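Local coordinates for sulfonate ABC transporter, periplasmic sulfonate-binding protein SsuA (Methylobacillus flagellatus, PDB 3UIF) that probably binds sulfonates or related sulfate esters in the periplasm and delivers them to an ABC importer, at residues L173-D181 with N247-E258. Sequence-based numbering, arbitrary orientation.
Sequences LFDSYILED and NKIYPESVNRRE. With SO4 (sulfate ion), chain C.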
loop_
_atom_site.group_PDB
_atom_site.type_symbol
_atom_site.label_atom_id
_atom_site.label_comp_id
_atom_site.label_asym_id
_atom_site.label_seq_id
_atom_site.Cartn_x
_atom_site.Cartn_y
_atom_site.Cartn_z
ATOM N N LEU A 173 -6.817 -8.934 -3.694
ATOM C CA LEU A 173 -7.186 -7.521 -3.726
ATOM C C LEU A 173 -8.288 -7.301 -4.749
ATOM O O LEU A 173 -8.978 -8.240 -5.120
ATOM C CB LEU A 173 -5.972 -6.667 -4.072
ATOM C CG LEU A 173 -4.673 -6.908 -3.285
ATOM C CD1 LEU A 173 -3.630 -5.876 -3.702
ATOM C CD2 LEU A 173 -4.886 -6.873 -1.780
ATOM N N PHE A 174 -8.431 -6.066 -5.220
ATOM C CA PHE A 174 -9.534 -5.671 -6.120
ATOM C C PHE A 174 -9.622 -6.446 -7.438
ATOM O O PHE A 174 -10.638 -6.383 -8.130
ATOM C CB PHE A 174 -9.536 -4.149 -6.358
ATOM C CG PHE A 174 -8.402 -3.652 -7.230
ATOM C CD1 PHE A 174 -7.080 -4.071 -7.023
ATOM C CD2 PHE A 174 -8.649 -2.747 -8.247
ATOM C CE1 PHE A 174 -6.046 -3.612 -7.827
ATOM C CE2 PHE A 174 -7.620 -2.273 -9.052
ATOM C CZ PHE A 174 -6.321 -2.705 -8.850
ATOM N N ASP A 175 -8.572 -7.188 -7.785
ATOM C CA ASP A 175 -8.635 -8.120 -8.924
ATOM C C ASP A 175 -9.776 -9.127 -8.756
ATOM O O ASP A 175 -10.244 -9.729 -9.722
ATOM C CB ASP A 175 -7.304 -8.841 -9.121
ATOM C CG ASP A 175 -6.744 -9.387 -7.823
ATOM O OD1 ASP A 175 -6.375 -8.569 -6.947
ATOM O OD2 ASP A 175 -6.656 -10.627 -7.682
ATOM N N SER A 176 -10.231 -9.297 -7.524
ATOM C CA SER A 176 -11.396 -10.133 -7.230
ATOM C C SER A 176 -12.642 -9.786 -8.074
ATOM O O SER A 176 -13.391 -10.682 -8.469
ATOM C CB SER A 176 -11.736 -10.053 -5.740
ATOM O OG SER A 176 -10.590 -10.294 -4.942
ATOM N N TYR A 177 -12.839 -8.498 -8.358
ATOM C CA TYR A 177 -14.024 -8.002 -9.062
ATOM C C TYR A 177 -14.193 -8.526 -10.484
ATOM O O TYR A 177 -15.321 -8.651 -10.983
ATOM C CB TYR A 177 -14.030 -6.478 -9.082
ATOM C CG TYR A 177 -14.482 -5.881 -7.776
ATOM C CD1 TYR A 177 -15.809 -6.051 -7.321
ATOM C CD2 TYR A 177 -13.595 -5.143 -6.990
ATOM C CE1 TYR A 177 -16.221 -5.503 -6.118
ATOM C CE2 TYR A 177 -14.001 -4.595 -5.787
ATOM C CZ TYR A 177 -15.304 -4.776 -5.354
ATOM O OH TYR A 177 -15.680 -4.220 -4.158
ATOM N N ILE A 178 -13.062 -8.813 -11.127
ATOM C CA ILE A 178 -13.045 -9.429 -12.452
ATOM C C ILE A 178 -13.823 -10.745 -12.403
ATOM O O ILE A 178 -14.642 -11.021 -13.282
ATOM C CB ILE A 178 -11.593 -9.615 -12.954
ATOM C CG1 ILE A 178 -11.008 -8.268 -13.353
ATOM C CG2 ILE A 178 -11.539 -10.521 -14.173
ATOM C CD1 ILE A 178 -9.520 -8.288 -13.595
ATOM N N LEU A 179 -13.568 -11.530 -11.352
ATOM C CA LEU A 179 -14.280 -12.777 -11.088
ATOM C C LEU A 179 -15.790 -12.596 -11.005
ATOM O O LEU A 179 -16.539 -13.458 -11.468
ATOM C CB LEU A 179 -13.766 -13.452 -9.808
ATOM C CG LEU A 179 -12.349 -14.031 -9.859
ATOM C CD1 LEU A 179 -11.889 -14.500 -8.491
ATOM C CD2 LEU A 179 -12.271 -15.161 -10.884
ATOM N N GLU A 180 -16.246 -11.497 -10.412
ATOM C CA GLU A 180 -17.673 -11.198 -10.464
ATOM C C GLU A 180 -18.064 -10.872 -11.903
ATOM O O GLU A 180 -19.046 -11.405 -12.406
ATOM C CB GLU A 180 -18.074 -10.075 -9.510
ATOM C CG GLU A 180 -17.529 -10.246 -8.104
ATOM C CD GLU A 180 -18.419 -9.635 -7.033
ATOM O OE1 GLU A 180 -18.741 -8.415 -7.097
ATOM O OE2 GLU A 180 -18.780 -10.393 -6.111
ATOM N N ASP A 181 -17.264 -10.066 -12.591
ATOM C CA ASP A 181 -17.620 -9.652 -13.955
ATOM C C ASP A 181 -17.702 -10.793 -14.977
ATOM O O ASP A 181 -18.526 -10.730 -15.895
ATOM C CB ASP A 181 -16.732 -8.511 -14.463
ATOM C CG ASP A 181 -16.733 -7.316 -13.526
ATOM O OD1 ASP A 181 -17.524 -7.304 -12.560
ATOM O OD2 ASP A 181 -15.933 -6.386 -13.736
ATOM N N ASN A 247 -4.560 1.873 -11.429
ATOM C CA ASN A 247 -3.889 0.690 -11.922
ATOM C C ASN A 247 -4.444 0.276 -13.278
ATOM O O ASN A 247 -5.531 -0.303 -13.365
ATOM C CB ASN A 247 -4.057 -0.419 -10.910
ATOM C CG ASN A 247 -3.106 -1.559 -11.131
ATOM O OD1 ASN A 247 -2.780 -1.910 -12.271
ATOM N ND2 ASN A 247 -2.677 -2.179 -10.037
ATOM N N LYS A 248 -3.693 0.568 -14.336
ATOM C CA LYS A 248 -4.164 0.314 -15.699
ATOM C C LYS A 248 -4.131 -1.147 -16.146
ATOM O O LYS A 248 -4.551 -1.444 -17.269
ATOM C CB LYS A 248 -3.394 1.155 -16.723
ATOM C CG LYS A 248 -3.321 2.639 -16.417
ATOM C CD LYS A 248 -2.757 3.358 -17.628
ATOM C CE LYS A 248 -2.402 4.805 -17.325
ATOM N NZ LYS A 248 -3.599 5.690 -17.213
ATOM N N ILE A 249 -3.625 -2.057 -15.314
ATOM C CA ILE A 249 -3.703 -3.489 -15.651
ATOM C C ILE A 249 -5.173 -3.898 -15.648
ATOM O O ILE A 249 -5.564 -4.877 -16.303
ATOM C CB ILE A 249 -2.958 -4.402 -14.655
ATOM C CG1 ILE A 249 -1.475 -4.056 -14.584
ATOM C CG2 ILE A 249 -3.121 -5.869 -15.054
ATOM C CD1 ILE A 249 -0.725 -4.854 -13.531
ATOM N N TYR A 250 -5.964 -3.117 -14.915
ATOM C CA TYR A 250 -7.357 -3.412 -14.655
ATOM C C TYR A 250 -8.265 -2.334 -15.201
ATOM O O TYR A 250 -7.878 -1.164 -15.215
ATOM C CB TYR A 250 -7.569 -3.553 -13.153
ATOM C CG TYR A 250 -6.758 -4.675 -12.585
ATOM C CD1 TYR A 250 -7.102 -5.991 -12.853
ATOM C CD2 TYR A 250 -5.617 -4.427 -11.809
ATOM C CE1 TYR A 250 -6.341 -7.037 -12.367
ATOM C CE2 TYR A 250 -4.853 -5.476 -11.314
ATOM C CZ TYR A 250 -5.232 -6.775 -11.595
ATOM O OH TYR A 250 -4.515 -7.842 -11.116
ATOM N N PRO A 251 -9.482 -2.719 -15.639
ATOM C CA PRO A 251 -10.459 -1.747 -16.129
ATOM C C PRO A 251 -10.754 -0.657 -15.110
ATOM O O PRO A 251 -10.650 -0.871 -13.890
ATOM C CB PRO A 251 -11.718 -2.593 -16.358
ATOM C CG PRO A 251 -11.215 -3.970 -16.598
ATOM C CD PRO A 251 -10.000 -4.101 -15.723
ATOM N N GLU A 252 -11.116 0.511 -15.619
ATOM C CA GLU A 252 -11.532 1.630 -14.764
ATOM C C GLU A 252 -12.616 1.250 -13.727
ATOM O O GLU A 252 -12.525 1.652 -12.582
ATOM C CB GLU A 252 -11.959 2.826 -15.629
ATOM C CG GLU A 252 -10.762 3.537 -16.262
ATOM C CD GLU A 252 -11.135 4.538 -17.340
ATOM O OE1 GLU A 252 -10.244 4.851 -18.159
ATOM O OE2 GLU A 252 -12.300 5.020 -17.380
ATOM N N SER A 253 -13.606 0.452 -14.125
ATOM C CA SER A 253 -14.675 0.040 -13.215
ATOM C C SER A 253 -14.145 -0.800 -12.046
ATOM O O SER A 253 -14.646 -0.669 -10.919
ATOM C CB SER A 253 -15.788 -0.705 -13.963
ATOM O OG SER A 253 -15.290 -1.882 -14.542
ATOM N N VAL A 254 -13.135 -1.636 -12.308
ATOM C CA VAL A 254 -12.504 -2.422 -11.257
ATOM C C VAL A 254 -11.815 -1.486 -10.269
ATOM O O VAL A 254 -12.009 -1.621 -9.056
ATOM C CB VAL A 254 -11.491 -3.457 -11.808
ATOM C CG1 VAL A 254 -10.753 -4.155 -10.674
ATOM C CG2 VAL A 254 -12.183 -4.474 -12.701
ATOM N N ASN A 255 -11.034 -0.533 -10.791
ATOM C CA ASN A 255 -10.350 0.489 -9.972
ATOM C C ASN A 255 -11.334 1.317 -9.171
ATOM O O ASN A 255 -11.056 1.714 -8.049
ATOM C CB ASN A 255 -9.517 1.435 -10.861
ATOM C CG ASN A 255 -8.216 0.815 -11.329
ATOM O OD1 ASN A 255 -7.264 0.734 -10.560
ATOM N ND2 ASN A 255 -8.173 0.356 -12.583
ATOM N N ARG A 256 -12.494 1.553 -9.769
ATOM C CA ARG A 256 -13.541 2.403 -9.225
ATOM C C ARG A 256 -14.263 1.684 -8.088
ATOM O O ARG A 256 -14.702 2.302 -7.119
ATOM C CB ARG A 256 -14.513 2.787 -10.354
ATOM C CG ARG A 256 -15.599 3.792 -10.005
ATOM C CD ARG A 256 -16.414 4.193 -11.236
ATOM N NE ARG A 256 -15.602 4.953 -12.204
ATOM C CZ ARG A 256 -15.312 4.562 -13.448
ATOM N NH1 ARG A 256 -15.782 3.409 -13.940
ATOM N NH2 ARG A 256 -14.555 5.343 -14.216
ATOM N N ARG A 257 -14.352 0.365 -8.206
ATOM C CA ARG A 257 -15.057 -0.436 -7.211
ATOM C C ARG A 257 -14.264 -0.624 -5.932
ATOM O O ARG A 257 -14.836 -0.833 -4.861
ATOM C CB ARG A 257 -15.475 -1.769 -7.805
ATOM C CG ARG A 257 -16.806 -1.639 -8.492
ATOM C CD ARG A 257 -17.191 -2.932 -9.150
ATOM N NE ARG A 257 -16.429 -3.120 -10.372
ATOM C CZ ARG A 257 -16.562 -4.172 -11.161
ATOM N NH1 ARG A 257 -17.429 -5.120 -10.836
ATOM N NH2 ARG A 257 -15.833 -4.279 -12.260
ATOM N N GLU A 258 -12.946 -0.545 -6.055
ATOM C CA GLU A 258 -12.051 -0.585 -4.909
ATOM C C GLU A 258 -12.412 0.501 -3.873
ATOM O O GLU A 258 -12.251 0.283 -2.668
ATOM C CB GLU A 258 -10.577 -0.500 -5.382
ATOM C CG GLU A 258 -9.531 -0.083 -4.343
ATOM C CD GLU A 258 -9.383 -1.061 -3.181
ATOM O OE1 GLU A 258 -8.685 -0.721 -2.204
ATOM O OE2 GLU A 258 -9.945 -2.168 -3.208
HETATM S S SO4 C . -13.733 0.036 -18.386
HETATM O O1 SO4 C . -14.381 0.862 -19.418
HETATM O O2 SO4 C . -12.284 0.347 -18.303
HETATM O O3 SO4 C . -14.403 0.360 -17.107
HETATM O O4 SO4 C . -13.902 -1.397 -18.709
#
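Asp-181 and Arg-257 join in an end-on, two-pronged salt bridge: Arg-257 NH2 donates to Asp-181 OD2 at 2.6 Å and Arg-257 NH1 to Asp-181 OD1 at 2.8 Å. Both bonds are almost straight (173°), both use syn lone pairs, and carboxylate and guanidinium lie 4° from coplanar. Arg-257 NE donates to Ser-253 O one helical turn back, from above that carbonyl's plane, which fixes the guanidinium's rotation. Bent at chi3, the arginine chain passes Tyr-177 in the opposite direction; Arg-257 CB sits over the Tyr-177 ring, 3.8 Å from its centroid, in a CH-pi contact. Tyr-177 OH and Arg-257 O are both hydrogen-bonded to Lys-192 NZ.

The apolar half centres on Phe-174. Its CG stands between backbone N and carbonyl carbon (chi1 72°), and the ring lies against Val-254, Tyr-250 and Asn-255; Phe-174 CD2 meets Val-254 CG1 at 3.5 Å. Phe-174 CZ lies 3.5 Å from Tyr-250 CD2 in an oblique ring pairing. Ile-178 CD1 lies at the edge of the Tyr-250 ring, 3.4 Å from Tyr-250 CD1. Asn-255 OD1, which accepts from Asn-247 N, comes to the Phe-174 ring edge, and Asn-255 ND2 donates to Asn-247 O, tying the 247-250 turn to helix 252-257.

Helix 176-181 follows strand 169-172 of the five-stranded mixed sheet, and Phe-174 and Tyr-177 also touch Tyr-102 of strand 102-106, consistent with an NMT1/THI5-like periplasmic binding protein. The axes of helices 176-181 and 252-257 approach to 9.9 Å. A sulfate, probably from crystallisation, accepts from Glu-252 N and Ser-253 N. Directional bonding thus falls on the exposed Asp-181 side, apolar packing of Phe-174, Val-254, Tyr-250 and Ile-178 on the other.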